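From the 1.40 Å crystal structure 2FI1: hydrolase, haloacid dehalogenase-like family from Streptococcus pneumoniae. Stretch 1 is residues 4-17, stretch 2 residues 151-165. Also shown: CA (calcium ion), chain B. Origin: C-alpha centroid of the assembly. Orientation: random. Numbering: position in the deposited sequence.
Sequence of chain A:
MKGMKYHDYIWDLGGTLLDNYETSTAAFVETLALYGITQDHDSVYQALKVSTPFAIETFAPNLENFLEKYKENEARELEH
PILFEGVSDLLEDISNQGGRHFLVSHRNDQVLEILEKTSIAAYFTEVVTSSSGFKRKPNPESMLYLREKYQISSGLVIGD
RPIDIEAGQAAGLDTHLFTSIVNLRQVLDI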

# COMPACT_ATOMS: atom_id res chain seq x y z
N MET A 4 -4.99 0.67 24.90
CA MET A 4 -4.32 0.24 23.63
C MET A 4 -4.95 -1.05 23.12
O MET A 4 -4.65 -2.13 23.63
CB MET A 4 -2.83 0.03 23.88
CG MET A 4 -2.02 -0.11 22.63
SD MET A 4 -1.85 1.39 21.65
CE MET A 4 -0.89 0.57 20.39
N LYS A 5 -5.79 -0.94 22.10
CA LYS A 5 -6.72 -2.01 21.72
C LYS A 5 -6.04 -3.25 21.11
O LYS A 5 -6.45 -4.38 21.37
CB LYS A 5 -7.79 -1.46 20.76
CG LYS A 5 -8.64 -0.31 21.35
CD LYS A 5 -9.26 0.58 20.27
CE LYS A 5 -9.92 1.83 20.86
NZ LYS A 5 -11.15 1.52 21.66
N TYR A 6 -5.00 -3.03 20.31
CA TYR A 6 -4.31 -4.11 19.61
C TYR A 6 -2.82 -4.05 19.87
O TYR A 6 -2.27 -2.96 19.99
CB TYR A 6 -4.56 -4.00 18.11
CG TYR A 6 -6.01 -4.09 17.74
CD1 TYR A 6 -6.66 -5.31 17.71
CD2 TYR A 6 -6.74 -2.95 17.42
CE1 TYR A 6 -8.00 -5.40 17.37
CE2 TYR A 6 -8.07 -3.03 17.08
CZ TYR A 6 -8.70 -4.25 17.06
OH TYR A 6 -10.03 -4.31 16.70
N HIS A 7 -2.17 -5.21 19.91
CA HIS A 7 -0.72 -5.30 20.09
C HIS A 7 0.01 -5.35 18.75
O HIS A 7 1.07 -4.74 18.60
CB HIS A 7 -0.34 -6.54 20.92
CG HIS A 7 1.13 -6.66 21.18
ND1 HIS A 7 1.80 -5.88 22.10
CD2 HIS A 7 2.07 -7.47 20.62
CE1 HIS A 7 3.08 -6.22 22.12
NE2 HIS A 7 3.27 -7.17 21.22
N ASP A 8 -0.57 -6.09 17.81
CA ASP A 8 0.07 -6.40 16.54
C ASP A 8 -0.74 -5.86 15.37
O ASP A 8 -1.97 -5.92 15.37
CB ASP A 8 0.23 -7.92 16.41
CG ASP A 8 1.20 -8.47 17.42
OD1 ASP A 8 2.23 -7.80 17.65
OD2 ASP A 8 0.95 -9.56 17.99
N TYR A 9 -0.03 -5.32 14.39
CA TYR A 9 -0.61 -4.61 13.27
C TYR A 9 -0.03 -5.21 12.00
O TYR A 9 1.18 -5.17 11.80
CB TYR A 9 -0.29 -3.10 13.39
CG TYR A 9 -0.94 -2.48 14.60
CD1 TYR A 9 -2.15 -1.82 14.50
CD2 TYR A 9 -0.37 -2.62 15.87
CE1 TYR A 9 -2.77 -1.28 15.60
CE2 TYR A 9 -1.00 -2.08 16.99
CZ TYR A 9 -2.19 -1.41 16.84
OH TYR A 9 -2.83 -0.89 17.96
N ILE A 10 -0.89 -5.82 11.19
CA ILE A 10 -0.46 -6.42 9.94
C ILE A 10 -0.92 -5.51 8.81
O ILE A 10 -2.11 -5.40 8.54
CB ILE A 10 -1.02 -7.84 9.76
CG1 ILE A 10 -0.60 -8.75 10.92
CG2 ILE A 10 -0.51 -8.41 8.44
CD1 ILE A 10 -1.18 -10.15 10.83
N TRP A 11 0.05 -4.88 8.17
CA TRP A 11 -0.19 -3.83 7.20
C TRP A 11 -0.11 -4.30 5.76
O TRP A 11 0.55 -5.29 5.44
CB TRP A 11 0.86 -2.73 7.37
CG TRP A 11 0.85 -2.03 8.70
CD1 TRP A 11 1.63 -2.32 9.78
CD2 TRP A 11 0.06 -0.90 9.05
NE1 TRP A 11 1.35 -1.44 10.79
CE2 TRP A 11 0.39 -0.57 10.38
CE3 TRP A 11 -0.91 -0.14 8.39
CZ2 TRP A 11 -0.20 0.50 11.06
CZ3 TRP A 11 -1.51 0.92 9.07
CH2 TRP A 11 -1.14 1.23 10.39
N ASP A 12 -0.79 -3.53 4.95
CA ASP A 12 -0.75 -3.54 3.50
C ASP A 12 0.10 -2.33 3.08
O ASP A 12 0.09 -1.31 3.75
CB ASP A 12 -2.21 -3.45 3.03
CG ASP A 12 -2.39 -3.12 1.57
OD1 ASP A 12 -1.84 -3.82 0.71
OD2 ASP A 12 -3.22 -2.21 1.31
N LEU A 13 0.83 -2.44 1.97
CA LEU A 13 1.70 -1.37 1.52
C LEU A 13 0.93 -0.42 0.60
O LEU A 13 0.48 0.63 1.04
CB LEU A 13 2.95 -1.94 0.84
CG LEU A 13 4.00 -0.91 0.39
CD1 LEU A 13 4.55 -0.11 1.58
CD2 LEU A 13 5.13 -1.62 -0.34
N GLY A 14 0.74 -0.80 -0.65
CA GLY A 14 0.08 0.08 -1.62
C GLY A 14 -1.33 0.41 -1.21
O GLY A 14 -2.12 -0.48 -0.91
N GLY A 15 -1.66 1.70 -1.19
CA GLY A 15 -3.01 2.15 -0.85
C GLY A 15 -3.31 2.28 0.63
O GLY A 15 -4.40 2.75 1.00
N THR A 16 -2.36 1.90 1.48
CA THR A 16 -2.54 1.96 2.93
C THR A 16 -1.38 2.74 3.55
O THR A 16 -1.59 3.82 4.11
CB THR A 16 -2.66 0.54 3.52
OG1 THR A 16 -3.83 -0.09 2.97
CG2 THR A 16 -2.77 0.57 5.01
N LEU A 17 -0.16 2.23 3.44
CA LEU A 17 1.02 2.98 3.89
C LEU A 17 1.63 3.82 2.77
O LEU A 17 2.04 4.96 2.99
CB LEU A 17 2.07 2.03 4.44
CG LEU A 17 1.66 1.24 5.68
CD1 LEU A 17 2.78 0.33 6.06
CD2 LEU A 17 1.30 2.17 6.84
N GLN A 151 2.82 -15.63 17.42
CA GLN A 151 1.89 -15.91 18.52
C GLN A 151 1.01 -14.69 18.80
O GLN A 151 0.94 -14.15 19.90
CB GLN A 151 2.68 -16.40 19.73
CG GLN A 151 3.23 -17.79 19.47
CD GLN A 151 4.16 -18.27 20.54
OE1 GLN A 151 5.28 -17.79 20.67
NE2 GLN A 151 3.71 -19.27 21.31
N ILE A 152 0.31 -14.28 17.74
CA ILE A 152 -0.50 -13.08 17.75
C ILE A 152 -1.87 -13.37 18.37
O ILE A 152 -2.67 -14.12 17.81
CB ILE A 152 -0.69 -12.54 16.29
CG1 ILE A 152 0.67 -12.19 15.68
CG2 ILE A 152 -1.62 -11.34 16.29
CD1 ILE A 152 0.60 -11.69 14.24
N SER A 153 -2.14 -12.75 19.52
CA SER A 153 -3.44 -12.86 20.21
C SER A 153 -4.31 -11.61 20.10
O SER A 153 -5.51 -11.66 20.35
CB SER A 153 -3.21 -13.13 21.69
OG SER A 153 -2.42 -12.10 22.26
N SER A 154 -3.69 -10.47 19.77
CA SER A 154 -4.40 -9.20 19.68
C SER A 154 -3.90 -8.49 18.44
O SER A 154 -3.01 -7.63 18.52
CB SER A 154 -4.14 -8.36 20.93
OG SER A 154 -4.80 -7.12 20.84
N GLY A 155 -4.47 -8.85 17.30
CA GLY A 155 -3.97 -8.37 16.01
C GLY A 155 -5.02 -7.64 15.20
O GLY A 155 -6.20 -7.99 15.23
N LEU A 156 -4.57 -6.62 14.49
CA LEU A 156 -5.41 -5.86 13.56
C LEU A 156 -4.78 -5.92 12.17
O LEU A 156 -3.59 -5.65 12.00
CB LEU A 156 -5.53 -4.41 14.02
CG LEU A 156 -6.42 -3.50 13.16
CD1 LEU A 156 -7.87 -3.93 13.19
CD2 LEU A 156 -6.29 -2.05 13.59
N VAL A 157 -5.59 -6.28 11.18
CA VAL A 157 -5.18 -6.33 9.78
C VAL A 157 -5.72 -5.07 9.10
O VAL A 157 -6.92 -4.83 9.11
CB VAL A 157 -5.75 -7.58 9.10
CG1 VAL A 157 -5.45 -7.58 7.61
CG2 VAL A 157 -5.17 -8.83 9.74
N ILE A 158 -4.83 -4.27 8.52
CA ILE A 158 -5.20 -3.00 7.91
C ILE A 158 -4.89 -3.05 6.42
O ILE A 158 -3.75 -3.29 6.03
CB ILE A 158 -4.42 -1.82 8.54
CG1 ILE A 158 -4.56 -1.82 10.07
CG2 ILE A 158 -4.92 -0.52 7.95
CD1 ILE A 158 -3.40 -2.45 10.78
N GLY A 159 -5.90 -2.83 5.58
CA GLY A 159 -5.68 -2.78 4.15
C GLY A 159 -6.79 -2.02 3.47
O GLY A 159 -7.85 -1.80 4.05
N ASP A 160 -6.56 -1.64 2.22
CA ASP A 160 -7.52 -0.80 1.52
C ASP A 160 -8.51 -1.57 0.66
O ASP A 160 -9.45 -0.97 0.13
CB ASP A 160 -6.81 0.27 0.67
CG ASP A 160 -6.02 -0.31 -0.49
OD1 ASP A 160 -5.41 -1.39 -0.33
OD2 ASP A 160 -5.99 0.33 -1.57
N ARG A 161 -8.32 -2.87 0.50
CA ARG A 161 -9.15 -3.66 -0.41
C ARG A 161 -9.94 -4.77 0.27
O ARG A 161 -9.53 -5.30 1.30
CB ARG A 161 -8.27 -4.29 -1.50
CG ARG A 161 -7.75 -3.33 -2.52
CD ARG A 161 -6.91 -4.05 -3.55
NE ARG A 161 -7.65 -5.11 -4.22
CZ ARG A 161 -7.09 -6.04 -5.00
NH1 ARG A 161 -5.78 -6.04 -5.22
NH2 ARG A 161 -7.84 -6.97 -5.56
N PRO A 162 -11.08 -5.15 -0.32
CA PRO A 162 -11.80 -6.30 0.18
C PRO A 162 -10.95 -7.54 0.46
O PRO A 162 -11.17 -8.20 1.47
CB PRO A 162 -12.82 -6.58 -0.93
CG PRO A 162 -13.12 -5.23 -1.44
CD PRO A 162 -11.81 -4.49 -1.42
N ILE A 163 -9.99 -7.86 -0.40
CA ILE A 163 -9.20 -9.08 -0.18
C ILE A 163 -8.37 -9.02 1.10
O ILE A 163 -8.06 -10.06 1.70
CB ILE A 163 -8.29 -9.45 -1.38
CG1 ILE A 163 -7.27 -8.35 -1.69
CG2 ILE A 163 -9.15 -9.81 -2.59
CD1 ILE A 163 -6.22 -8.77 -2.69
N ASP A 164 -8.02 -7.81 1.54
CA ASP A 164 -7.26 -7.64 2.78
C ASP A 164 -8.14 -7.97 3.98
O ASP A 164 -7.72 -8.67 4.91
CB ASP A 164 -6.75 -6.21 2.88
CG ASP A 164 -5.91 -5.81 1.69
OD1 ASP A 164 -5.13 -6.66 1.17
OD2 ASP A 164 -6.06 -4.67 1.24
N ILE A 165 -9.36 -7.46 3.93
CA ILE A 165 -10.35 -7.72 4.97
C ILE A 165 -10.69 -9.21 5.01
O ILE A 165 -10.76 -9.81 6.08
CB ILE A 165 -11.66 -6.91 4.71
CG1 ILE A 165 -11.40 -5.40 4.59
CG2 ILE A 165 -12.72 -7.22 5.77
CD1 ILE A 165 -10.58 -4.82 5.68
CA CA B . -3.39 -2.38 -1.06
O HOH W 1 -0.78 -10.22 19.88
O HOH W 2 -2.99 -5.96 5.74
O HOH W 3 -4.25 -1.30 -3.02
O HOH W 4 -4.64 -4.41 -1.02
O HOH W 5 -1.75 -3.40 -2.35

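Two parallel strands, one through Asp8, Tyr9 and Ile10 and the other 155-159, run side by side, and side chains pack on both faces of the pair. The ladder runs from Asp8 N to Ser154 O (3.0 Å) through Leu156 N to Asp8 O and Ile10 N to Leu156 O (both 2.8 Å) to Ile158 N to Ile10 O (2.9 Å), all nearly straight; it slackens at a weak bond from Asp12 N to Ile158 O (3.2 Å).

On the face bearing Tyr9, Trp11, Leu156 and Ile158, aliphatic bumps meet aromatic surfaces. Ile158 CD1 sits almost squarely over the six-membered ring of Trp11 and meets the edge of Tyr9, with CD1 4.0 Å from Tyr9 CD1; an off-rotamer chi2 of 98° accompanies this fit. Leu156 CB covers one face of Tyr6, 3.8 Å from its CG. On the other face, Gly155 leaves a hollow that Ile152 CG2 occupies: a CB there would clash with it. Ile152 CD1 also reaches Ile10 CD1 at 4.1 Å.

Near the calcium ion the contact is largely polar. Calcium draws Asp12 OD2 and Asp160 OD1 to 2.9 Å of each other, since both ligate it, along with Gly14 O. Gly15 makes room beside them: a CB would strike Asp160 OD2, and its backbone angles independently call for glycine.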